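Local structure of probable ferredoxin-dependent nitrite reductase NirA (Mycobacterium tuberculosis, 1ZJ8) at residues 388-393 with 424-429; 359-364 with 440-445; 466-471 with 483-488. The protein reduces sulfite to hydrogen sulfide with electrons delivered by ferredoxin, using a siroheme and a [4Fe-4S] cluster in each subunit. All blocks are in the same frame, centred on the assembly; numbering follows the deposited sequence.

Contact 1 (388-393 with 424-429). With SF4 (iron/sulfur cluster), chain D.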
loop_
_atom_site.group_PDB
_atom_site.type_symbol
_atom_site.label_atom_id
_atom_site.label_comp_id
_atom_site.label_asym_id
_atom_site.label_seq_id
_atom_site.Cartn_x
_atom_site.Cartn_y
_atom_site.Cartn_z
ATOM N N PRO A 388 -1.025 -6.540 2.942
ATOM C CA PRO A 388 -0.642 -5.657 1.829
ATOM C C PRO A 388 -1.372 -5.897 0.502
ATOM O O PRO A 388 -0.975 -5.327 -0.509
ATOM C CB PRO A 388 0.873 -5.890 1.696
ATOM C CG PRO A 388 1.287 -6.590 2.999
ATOM C CD PRO A 388 0.100 -7.381 3.410
ATOM N N TYR A 389 -2.447 -6.680 0.505
ATOM C CA TYR A 389 -3.270 -6.897 -0.692
ATOM C C TYR A 389 -4.727 -6.564 -0.402
ATOM O O TYR A 389 -5.639 -7.085 -1.066
ATOM C CB TYR A 389 -3.071 -8.319 -1.208
ATOM C CG TYR A 389 -1.682 -8.467 -1.800
ATOM C CD1 TYR A 389 -0.613 -8.899 -1.017
ATOM C CD2 TYR A 389 -1.422 -8.098 -3.131
ATOM C CE1 TYR A 389 0.659 -8.989 -1.545
ATOM C CE2 TYR A 389 -0.154 -8.193 -3.663
ATOM C CZ TYR A 389 0.880 -8.639 -2.870
ATOM O OH TYR A 389 2.154 -8.735 -3.383
ATOM N N GLN A 390 -4.905 -5.678 0.590
ATOM C CA GLN A 390 -6.187 -5.108 1.003
ATOM C C GLN A 390 -7.148 -6.166 1.555
ATOM O O GLN A 390 -8.360 -6.137 1.282
ATOM C CB GLN A 390 -6.864 -4.353 -0.141
ATOM C CG GLN A 390 -5.993 -3.411 -0.908
ATOM C CD GLN A 390 -6.677 -2.944 -2.176
ATOM O OE1 GLN A 390 -7.291 -3.747 -2.892
ATOM N NE2 GLN A 390 -6.592 -1.647 -2.459
ATOM N N LYS A 391 -6.594 -7.090 2.332
ATOM C CA LYS A 391 -7.343 -8.208 2.892
ATOM C C LYS A 391 -7.166 -8.228 4.395
ATOM O O LYS A 391 -6.409 -7.428 4.947
ATOM C CB LYS A 391 -6.887 -9.514 2.238
ATOM C CG LYS A 391 -7.484 -9.711 0.807
ATOM C CD LYS A 391 -6.454 -9.738 -0.311
ATOM C CE LYS A 391 -7.086 -9.770 -1.729
ATOM N NZ LYS A 391 -7.386 -8.468 -2.389
ATOM N N LEU A 392 -7.888 -9.103 5.081
ATOM C CA LEU A 392 -7.631 -9.278 6.514
ATOM C C LEU A 392 -7.596 -10.727 6.943
ATOM O O LEU A 392 -8.362 -11.546 6.447
ATOM C CB LEU A 392 -8.619 -8.487 7.386
ATOM C CG LEU A 392 -9.951 -8.010 6.823
ATOM C CD1 LEU A 392 -10.818 -7.406 7.951
ATOM C CD2 LEU A 392 -9.757 -6.977 5.732
ATOM N N VAL A 393 -6.705 -11.017 7.889
ATOM C CA VAL A 393 -6.615 -12.356 8.449
ATOM C C VAL A 393 -6.679 -12.353 9.973
ATOM O O VAL A 393 -6.048 -11.526 10.627
ATOM C CB VAL A 393 -5.395 -13.145 7.871
ATOM C CG1 VAL A 393 -4.476 -12.236 7.079
ATOM C CG2 VAL A 393 -4.650 -13.919 8.944
ATOM N N ASN A 424 -8.315 -11.709 -6.328
ATOM C CA ASN A 424 -7.109 -11.156 -6.929
ATOM C C ASN A 424 -7.205 -9.725 -7.460
ATOM O O ASN A 424 -6.276 -9.247 -8.080
ATOM C CB ASN A 424 -6.633 -12.099 -8.038
ATOM C CG ASN A 424 -6.211 -13.426 -7.503
ATOM O OD1 ASN A 424 -5.435 -13.487 -6.581
ATOM N ND2 ASN A 424 -6.743 -14.499 -8.056
ATOM N N LEU A 425 -8.295 -9.034 -7.193
ATOM C CA LEU A 425 -8.464 -7.697 -7.728
ATOM C C LEU A 425 -8.087 -6.660 -6.671
ATOM O O LEU A 425 -8.438 -6.778 -5.509
ATOM C CB LEU A 425 -9.908 -7.479 -8.224
ATOM C CG LEU A 425 -10.239 -6.061 -8.749
ATOM C CD1 LEU A 425 -11.264 -6.097 -9.851
ATOM C CD2 LEU A 425 -10.712 -5.077 -7.654
ATOM N N MET A 426 -7.380 -5.624 -7.075
ATOM C CA MET A 426 -7.204 -4.455 -6.216
ATOM C C MET A 426 -7.616 -3.203 -6.976
ATOM O O MET A 426 -7.609 -3.173 -8.211
ATOM C CB MET A 426 -5.747 -4.302 -5.747
ATOM C CG MET A 426 -5.265 -5.362 -4.777
ATOM S SD MET A 426 -3.620 -5.030 -4.045
ATOM C CE MET A 426 -2.699 -4.327 -5.392
ATOM N N ALA A 427 -7.968 -2.173 -6.222
ATOM C CA ALA A 427 -8.297 -0.875 -6.784
ATOM C C ALA A 427 -7.902 0.181 -5.770
ATOM O O ALA A 427 -7.834 -0.093 -4.565
ATOM C CB ALA A 427 -9.771 -0.790 -7.091
ATOM N N CYS A 428 -7.628 1.387 -6.252
ATOM C CA CYS A 428 -7.320 2.515 -5.381
ATOM C C CYS A 428 -8.623 3.211 -5.012
ATOM O O CYS A 428 -9.713 2.694 -5.278
ATOM C CB CYS A 428 -6.389 3.474 -6.105
ATOM S SG CYS A 428 -7.178 4.399 -7.472
ATOM N N SER A 429 -8.516 4.382 -4.397
ATOM C CA SER A 429 -9.703 5.123 -3.967
ATOM C C SER A 429 -10.468 5.722 -5.168
ATOM O O SER A 429 -11.701 5.587 -5.278
ATOM C CB SER A 429 -9.270 6.180 -2.984
ATOM O OG SER A 429 -8.420 5.556 -2.057
HETATM FE FE1 SF4 D . -4.202 8.262 -8.157
HETATM FE FE2 SF4 D . -3.786 6.934 -5.803
HETATM FE FE3 SF4 D . -5.834 8.736 -6.029
HETATM FE FE4 SF4 D . -5.868 6.260 -7.177
HETATM S S1 SF4 D . -5.884 6.727 -4.922
HETATM S S2 SF4 D . -6.485 8.259 -8.196
HETATM S S3 SF4 D . -3.707 6.018 -7.907
HETATM S S4 SF4 D . -3.590 9.221 -6.152
#
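Tyr389 and Gln390 meet Met426 and Ala427 in a buried mixed contact, one amide hydrogen bond beside a Met-aromatic contact. It joins the turn between strands 384-386 and 392-397 to strand 425-427, the edge strand of the mixed sheet that leads to the cluster. Gln390 has its CG beside the backbone N (chi1 -47°). From there the chain runs extended, crossing the Met426 side chain at a slant. The flat amide ends with OE1 against CB and CG of Met426, while Gln390 NE2 donates to Ala427 O at 2.9 Å with an N-H...O angle of 163°. The acceptor lies almost in the plane of the glutamine amide, whereas the donor approaches somewhat tilted from the plane of the Ala427 carbonyl. Met426 reaches back with its sulfur: SD sits 3.9 Å from both CA and CD2 of Tyr389. It is 5.1 Å from the Tyr389 ring centroid, approaching obliquely. The same ring makes a cation-pi contact with Arg480. One residue past the bonded carbonyl, the backbone delivers Cys428, whose SG binds iron FE4 of the cluster at 2.3 Å, and Ser429 OG hydrogen-bonds to a siroheme carboxylate. The chemistry therefore pairs a directed bond with a softer sulfur contact: the amide ties the carbonyl of Ala427, which also receives a weak bond from Arg442 NH1, immediately before the first cysteine of the cluster. This is consistent with a second-shell part in positioning that ligand.

Contact 2 (359-364 with 440-445). With SRM (siroheme), chain E.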
loop_
_atom_site.group_PDB
_atom_site.type_symbol
_atom_site.label_atom_id
_atom_site.label_comp_id
_atom_site.label_asym_id
_atom_site.label_seq_id
_atom_site.Cartn_x
_atom_site.Cartn_y
_atom_site.Cartn_z
ATOM N N PRO A 359 -12.398 -9.050 1.102
ATOM C CA PRO A 359 -13.433 -8.128 0.714
ATOM C C PRO A 359 -13.231 -7.800 -0.767
ATOM O O PRO A 359 -12.480 -8.505 -1.455
ATOM C CB PRO A 359 -13.196 -6.925 1.626
ATOM C CG PRO A 359 -11.806 -7.096 2.210
ATOM C CD PRO A 359 -11.304 -8.427 1.871
ATOM N N ILE A 360 -13.904 -6.767 -1.261
ATOM C CA ILE A 360 -13.728 -6.314 -2.621
ATOM C C ILE A 360 -12.891 -5.036 -2.581
ATOM O O ILE A 360 -13.385 -3.963 -2.221
ATOM C CB ILE A 360 -15.097 -6.047 -3.284
ATOM C CG1 ILE A 360 -15.857 -7.359 -3.508
ATOM C CG2 ILE A 360 -14.909 -5.295 -4.602
ATOM C CD1 ILE A 360 -17.209 -7.201 -4.185
ATOM N N ALA A 361 -11.621 -5.160 -2.948
ATOM C CA ALA A 361 -10.708 -4.036 -3.027
ATOM C C ALA A 361 -10.689 -3.256 -1.745
ATOM O O ALA A 361 -10.828 -2.064 -1.784
ATOM C CB ALA A 361 -11.111 -3.127 -4.156
ATOM N N GLY A 362 -10.584 -3.938 -0.606
ATOM C CA GLY A 362 -10.404 -3.287 0.693
ATOM C C GLY A 362 -11.639 -2.656 1.324
ATOM O O GLY A 362 -11.576 -2.187 2.468
ATOM N N ARG A 363 -12.773 -2.656 0.618
ATOM C CA ARG A 363 -13.954 -1.918 1.090
ATOM C C ARG A 363 -14.698 -2.656 2.170
ATOM O O ARG A 363 -15.264 -3.710 1.903
ATOM C CB ARG A 363 -14.927 -1.644 -0.061
ATOM C CG ARG A 363 -16.304 -1.104 0.414
ATOM C CD ARG A 363 -16.789 0.113 -0.351
ATOM N NE ARG A 363 -16.013 1.290 0.021
ATOM C CZ ARG A 363 -16.062 2.454 -0.626
ATOM N NH1 ARG A 363 -16.887 2.615 -1.660
ATOM N NH2 ARG A 363 -15.280 3.464 -0.244
ATOM N N VAL A 364 -14.699 -2.096 3.373
ATOM C CA VAL A 364 -15.518 -2.593 4.482
ATOM C C VAL A 364 -16.296 -1.398 5.080
ATOM O O VAL A 364 -16.750 -0.534 4.326
ATOM C CB VAL A 364 -14.668 -3.392 5.565
ATOM C CG1 VAL A 364 -14.115 -4.706 4.989
ATOM C CG2 VAL A 364 -13.519 -2.554 6.147
ATOM N N GLU A 440 -13.326 6.437 -11.574
ATOM C CA GLU A 440 -13.856 5.774 -10.410
ATOM C C GLU A 440 -13.284 4.345 -10.347
ATOM O O GLU A 440 -13.194 3.643 -11.347
ATOM C CB GLU A 440 -15.390 5.778 -10.468
ATOM C CG GLU A 440 -16.048 5.232 -9.233
ATOM C CD GLU A 440 -15.519 5.898 -7.973
ATOM O OE1 GLU A 440 -15.832 7.103 -7.817
ATOM O OE2 GLU A 440 -14.791 5.230 -7.170
ATOM N N THR A 441 -12.890 3.927 -9.156
ATOM C CA THR A 441 -12.170 2.673 -8.992
ATOM C C THR A 441 -12.764 1.775 -7.902
ATOM O O THR A 441 -13.125 0.629 -8.192
ATOM C CB THR A 441 -10.685 2.947 -8.658
ATOM O OG1 THR A 441 -10.603 3.904 -7.592
ATOM C CG2 THR A 441 -9.958 3.482 -9.864
ATOM N N ARG A 442 -12.874 2.286 -6.667
ATOM C CA ARG A 442 -13.312 1.435 -5.567
ATOM C C ARG A 442 -14.783 1.043 -5.666
ATOM O O ARG A 442 -15.137 -0.088 -5.336
ATOM C CB ARG A 442 -12.999 2.006 -4.170
ATOM C CG ARG A 442 -12.903 0.839 -3.139
ATOM C CD ARG A 442 -12.577 1.192 -1.689
ATOM N NE ARG A 442 -11.323 1.921 -1.515
ATOM C CZ ARG A 442 -10.101 1.436 -1.714
ATOM N NH1 ARG A 442 -9.915 0.206 -2.134
ATOM N NH2 ARG A 442 -9.042 2.209 -1.515
ATOM N N VAL A 443 -15.628 1.945 -6.152
ATOM C CA VAL A 443 -17.049 1.638 -6.325
ATOM C C VAL A 443 -17.274 0.730 -7.553
ATOM O O VAL A 443 -18.072 -0.224 -7.514
ATOM C CB VAL A 443 -17.890 2.946 -6.449
ATOM C CG1 VAL A 443 -19.400 2.625 -6.285
ATOM C CG2 VAL A 443 -17.413 4.002 -5.405
ATOM N N ARG A 444 -16.565 1.047 -8.634
ATOM C CA ARG A 444 -16.593 0.242 -9.845
ATOM C C ARG A 444 -16.344 -1.218 -9.524
ATOM O O ARG A 444 -17.120 -2.105 -9.913
ATOM C CB ARG A 444 -15.517 0.735 -10.811
ATOM C CG ARG A 444 -15.597 0.097 -12.195
ATOM C CD ARG A 444 -16.731 0.702 -13.015
ATOM N NE ARG A 444 -17.566 -0.301 -13.657
ATOM C CZ ARG A 444 -17.224 -0.992 -14.728
ATOM N NH1 ARG A 444 -16.051 -0.815 -15.278
ATOM N NH2 ARG A 444 -18.052 -1.873 -15.259
ATOM N N ALA A 445 -15.263 -1.439 -8.783
ATOM C CA ALA A 445 -14.835 -2.768 -8.355
ATOM C C ALA A 445 -15.934 -3.530 -7.659
ATOM O O ALA A 445 -16.005 -4.750 -7.763
ATOM C CB ALA A 445 -13.652 -2.648 -7.404
HETATM FE FE SRM E . -0.746 6.400 -2.411
HETATM C CHA SRM E . -1.003 9.733 -3.114
HETATM C CHB SRM E . -4.062 6.256 -1.960
HETATM C CHC SRM E . -0.490 3.236 -1.696
HETATM C CHD SRM E . 1.721 6.080 -4.807
HETATM N NA SRM E . -2.204 7.766 -2.324
HETATM C C1A SRM E . -2.111 9.101 -2.512
HETATM C C2A SRM E . -3.303 9.865 -2.024
HETATM C CMA SRM E . -3.023 10.413 -0.658
HETATM C CDA SRM E . -3.778 10.895 -3.012
HETATM C CEA SRM E . -3.477 12.341 -2.779
HETATM O O3A SRM E . -2.296 12.704 -2.754
HETATM O O4A SRM E . -4.388 13.164 -2.607
HETATM C C3A SRM E . -4.316 8.774 -1.971
HETATM C CAA SRM E . -5.251 8.850 -0.811
HETATM C CBA SRM E . -6.397 9.669 -1.342
HETATM C CCA SRM E . -7.685 9.259 -0.705
HETATM O O1A SRM E . -7.903 8.043 -0.512
HETATM O O2A SRM E . -8.496 10.155 -0.367
HETATM C C4A SRM E . -3.497 7.533 -2.069
HETATM N NB SRM E . -2.032 5.055 -1.776
HETATM C C1B SRM E . -3.351 5.118 -1.586
HETATM C C2B SRM E . -3.962 3.907 -0.940
HETATM C CMB SRM E . -5.035 4.214 0.067
HETATM C CDB SRM E . -4.565 3.081 -2.027
HETATM C CEB SRM E . -5.254 1.818 -1.650
HETATM O O3B SRM E . -6.489 1.665 -1.771
HETATM O O4B SRM E . -4.547 0.917 -1.199
HETATM C C3B SRM E . -2.707 3.265 -0.389
HETATM C CAB SRM E . -2.383 3.800 0.982
HETATM C CBB SRM E . -1.566 2.832 1.782
HETATM C CCB SRM E . -1.071 3.487 3.040
HETATM O O1B SRM E . -1.602 3.253 4.122
HETATM O O2B SRM E . -0.106 4.245 3.024
HETATM C C4B SRM E . -1.678 3.860 -1.312
HETATM N NC SRM E . 0.280 4.956 -3.181
HETATM C C1C SRM E . 0.403 3.727 -2.637
HETATM C C2C SRM E . 1.234 2.880 -3.357
HETATM C CDC SRM E . 1.420 1.404 -3.242
HETATM C CEC SRM E . 2.389 0.823 -2.288
HETATM O O3C SRM E . 2.939 1.551 -1.430
HETATM O O4C SRM E . 2.609 -0.390 -2.419
HETATM C C3C SRM E . 1.806 3.717 -4.268
HETATM C CAC SRM E . 2.800 3.162 -5.235
HETATM C CBC SRM E . 4.169 2.724 -4.757
HETATM C CCC SRM E . 5.047 3.952 -4.599
HETATM O O1C SRM E . 4.839 4.773 -3.665
HETATM O O2C SRM E . 5.959 4.111 -5.451
HETATM C C4C SRM E . 1.272 4.969 -4.103
HETATM N ND SRM E . 0.398 7.709 -3.446
HETATM C C1D SRM E . 1.179 7.334 -4.472
HETATM C C2D SRM E . 1.428 8.453 -5.289
HETATM C CAD SRM E . 2.692 8.599 -6.117
HETATM C CBD SRM E . 3.867 9.303 -5.513
HETATM C CCD SRM E . 5.207 9.393 -6.187
HETATM O O1D SRM E . 6.161 8.810 -5.625
HETATM O O2D SRM E . 5.356 10.023 -7.268
HETATM C C3D SRM E . 0.761 9.519 -4.709
HETATM C CDD SRM E . 1.078 10.970 -4.945
HETATM C CED SRM E . 2.263 11.668 -4.315
HETATM O O3D SRM E . 2.894 11.153 -3.391
HETATM O O4D SRM E . 2.635 12.782 -4.710
HETATM C C4D SRM E . 0.131 9.045 -3.569
#
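Arg442, at the start of helix 442-455, extends toward the type I' turn from Ile360 to Arg363 and on to the siroheme. Its CG is anti to the backbone N (chi1 -155°) and CD continues the extended chain; the chain then bends at chi3 (-57°), which turns NE out of the extended line. Two acceptors lie at the edge of the guanidinium. NH2 of Arg442 donates to the siroheme carboxylate oxygen O3B at 2.6 Å along a nearly straight path, 164° at the hydrogen. NH1 is hydrogen-bonded to Ala361 O, but this bond is modelled so short and bent that its exact geometry is doubtful. Arg363 takes a different shape: its CG is also anti to the backbone N, yet the chain is kinked at chi2 and chi3, and one face of its guanidinium is covered by CD of Arg442, 3.6 Å above the plane and toward the rim. The two guanidinium planes are turned well away from each other. Arg363 NH2 still comes 4.4 Å from Arg442 NE, a like-charge approach probably eased by the salt bridge of Arg363 NH2 to Asp137. Val443 CG2 is 4.0 Å from NH1 of Arg363. On the apolar side, Ile360 CG2 touches Ala445 CB at 4.1 Å, and the CB atoms of Ala361 and Ala445 are 4.2 Å apart. The turn thus lies against the first turn of helix 442-455, where Gln446 hydrogen-bonds to Ile360 O; strand 425-427 touches Ala361 and Ala445, and strand 363-365, weakly bonded, edges the antiparallel sheet next to strand 135-138.

Contact 3 (466-471 with 483-488)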
loop_
_atom_site.group_PDB
_atom_site.type_symbol
_atom_site.label_atom_id
_atom_site.label_comp_id
_atom_site.label_asym_id
_atom_site.label_seq_id
_atom_site.Cartn_x
_atom_site.Cartn_y
_atom_site.Cartn_z
ATOM N N PRO A 466 -4.215 -17.936 -11.369
ATOM C CA PRO A 466 -4.922 -16.685 -11.026
ATOM C C PRO A 466 -4.520 -15.500 -11.897
ATOM O O PRO A 466 -3.323 -15.328 -12.159
ATOM C CB PRO A 466 -4.424 -16.402 -9.609
ATOM C CG PRO A 466 -3.011 -16.953 -9.597
ATOM C CD PRO A 466 -3.019 -18.138 -10.525
ATOM N N ILE A 467 -5.502 -14.687 -12.305
ATOM C CA ILE A 467 -5.264 -13.458 -13.080
ATOM C C ILE A 467 -5.481 -12.206 -12.235
ATOM O O ILE A 467 -6.596 -11.763 -12.039
ATOM C CB ILE A 467 -6.181 -13.363 -14.332
ATOM C CG1 ILE A 467 -5.872 -14.494 -15.307
ATOM C CG2 ILE A 467 -6.015 -11.997 -15.046
ATOM C CD1 ILE A 467 -6.678 -15.733 -15.060
ATOM N N THR A 468 -4.394 -11.619 -11.771
ATOM C CA THR A 468 -4.468 -10.429 -10.929
ATOM C C THR A 468 -4.910 -9.224 -11.759
ATOM O O THR A 468 -4.493 -9.072 -12.888
ATOM C CB THR A 468 -3.114 -10.139 -10.204
ATOM O OG1 THR A 468 -2.081 -9.854 -11.153
ATOM C CG2 THR A 468 -2.696 -11.320 -9.376
ATOM N N VAL A 469 -5.781 -8.401 -11.190
ATOM C CA VAL A 469 -6.349 -7.241 -11.873
ATOM C C VAL A 469 -6.283 -6.043 -10.942
ATOM O O VAL A 469 -6.883 -6.058 -9.858
ATOM C CB VAL A 469 -7.838 -7.458 -12.274
ATOM C CG1 VAL A 469 -8.424 -6.183 -12.905
ATOM C CG2 VAL A 469 -8.004 -8.669 -13.211
ATOM N N ASN A 470 -5.568 -5.001 -11.354
ATOM C CA ASN A 470 -5.421 -3.793 -10.526
ATOM C C ASN A 470 -5.974 -2.554 -11.239
ATOM O O ASN A 470 -5.537 -2.226 -12.350
ATOM C CB ASN A 470 -3.960 -3.561 -10.164
ATOM C CG ASN A 470 -3.385 -4.670 -9.298
ATOM O OD1 ASN A 470 -4.054 -5.643 -8.996
ATOM N ND2 ASN A 470 -2.134 -4.521 -8.898
ATOM N N ILE A 471 -6.929 -1.876 -10.591
ATOM C CA ILE A 471 -7.597 -0.699 -11.153
ATOM C C ILE A 471 -7.141 0.570 -10.441
ATOM O O ILE A 471 -7.454 0.796 -9.273
ATOM C CB ILE A 471 -9.129 -0.798 -11.027
ATOM C CG1 ILE A 471 -9.620 -2.230 -11.299
ATOM C CG2 ILE A 471 -9.802 0.202 -11.976
ATOM C CD1 ILE A 471 -11.143 -2.368 -11.387
ATOM N N ILE A 483 2.402 -4.145 -12.073
ATOM C CA ILE A 483 2.743 -5.476 -11.583
ATOM C C ILE A 483 1.504 -6.346 -11.465
ATOM O O ILE A 483 1.416 -7.184 -10.575
ATOM C CB ILE A 483 3.533 -5.387 -10.251
ATOM C CG1 ILE A 483 2.704 -4.706 -9.157
ATOM C CG2 ILE A 483 4.827 -4.623 -10.465
ATOM C CD1 ILE A 483 3.453 -4.500 -7.881
ATOM N N ALA A 484 0.556 -6.145 -12.374
ATOM C CA ALA A 484 -0.673 -6.932 -12.420
ATOM C C ALA A 484 -0.646 -7.658 -13.716
ATOM O O ALA A 484 -0.038 -7.184 -14.654
ATOM C CB ALA A 484 -1.882 -6.023 -12.389
ATOM N N ASP A 485 -1.296 -8.809 -13.778
ATOM C CA ASP A 485 -1.511 -9.459 -15.053
ATOM C C ASP A 485 -2.327 -8.509 -15.930
ATOM O O ASP A 485 -1.961 -8.292 -17.080
ATOM C CB ASP A 485 -2.187 -10.819 -14.872
ATOM C CG ASP A 485 -1.272 -11.844 -14.202
ATOM O OD1 ASP A 485 -0.018 -11.721 -14.300
ATOM O OD2 ASP A 485 -1.820 -12.766 -13.552
ATOM N N ILE A 486 -3.389 -7.914 -15.378
ATOM C CA ILE A 486 -4.125 -6.869 -16.061
ATOM C C ILE A 486 -4.171 -5.601 -15.202
ATOM O O ILE A 486 -4.920 -5.523 -14.238
ATOM C CB ILE A 486 -5.547 -7.329 -16.392
ATOM C CG1 ILE A 486 -5.507 -8.685 -17.088
ATOM C CG2 ILE A 486 -6.248 -6.285 -17.279
ATOM C CD1 ILE A 486 -6.841 -9.236 -17.441
ATOM N N GLY A 487 -3.371 -4.604 -15.559
ATOM C CA GLY A 487 -3.327 -3.347 -14.823
ATOM C C GLY A 487 -4.052 -2.281 -15.603
ATOM O O GLY A 487 -3.976 -2.251 -16.828
ATOM N N PHE A 488 -4.769 -1.407 -14.907
ATOM C CA PHE A 488 -5.504 -0.331 -15.559
ATOM C C PHE A 488 -5.042 1.003 -15.002
ATOM O O PHE A 488 -5.057 1.203 -13.789
ATOM C CB PHE A 488 -7.007 -0.501 -15.344
ATOM C CG PHE A 488 -7.591 -1.692 -16.045
ATOM C CD1 PHE A 488 -8.075 -1.586 -17.328
ATOM C CD2 PHE A 488 -7.666 -2.924 -15.414
ATOM C CE1 PHE A 488 -8.614 -2.680 -17.974
ATOM C CE2 PHE A 488 -8.212 -4.032 -16.068
ATOM C CZ PHE A 488 -8.687 -3.898 -17.345
#
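Asn470, Phe488 and Asp485 bury the most surface where strands 469-471 and 486-488 run parallel, their axes 4.8 Å apart. Asn470 has CG beside the backbone N (chi1 -64°), which brings CG to 3.7 Å from Ala484 CB. ND2 of the same side chain donates to Arg480 O, so the polar end is tied to the chain that connects the two strands. Gly487 pairs with Asn470 and adds no side chain to this face. Phe488 belongs to the other face, with Val469, Ile471 and Ile486. Its ring turns an edge to the first strand: CE2 of Phe488 meets CG1 of Val469 at 3.8 Å, and Asn470 O lies at the edge in the ring plane. Asp485 sits where the strands begin and exchanges bonds with Thr468. The Asp485 N-H points straight at Thr468 OG1, 2.9 Å away, and Asp485 OD2 accepts a weak bond from Thr468 N at 3.3 Å. Thr468 OG1 is placed for this by a chi1 of 63°, between its backbone N and carbonyl carbon. Regular parallel-sheet bonding follows: Ile486 N to Thr468 O, Asn470 N to Ile486 O, and Phe488 N to Asn470 O at 2.8 Å. Nearby, CG2 of Ile467 packs on CD1 of Ile486 at 3.7 Å. Helices 532-545 and 553-559 touch the face bearing Ile486, the former also reaching Phe488, while strand 425-427 flanks 469-472 and strand 500-508 flanks 486-494 in the mixed sheet.

Overall arrangement
From the N terminus, 359-364 comes first and waits for 440-445, so contact 2 closes the longest loop. Contact 1 is nested inside it: the chain passes 388-393, crosses helix 399-411 and returns at 424-429 before helix 442-455 begins. Contact 3 follows in series, closing a short loop that carries Cys474 and Cys478 of the cluster, and no two loops cross. Contacts 1 and 2 both join the ferredoxin-like half domain to the 4Fe-4S domain and touch through the bond from Thr441 OG1 to Cys428 O. Contacts 1 and 3 share one sheet, Met426 bonding through its backbone to Val469 and Ile471.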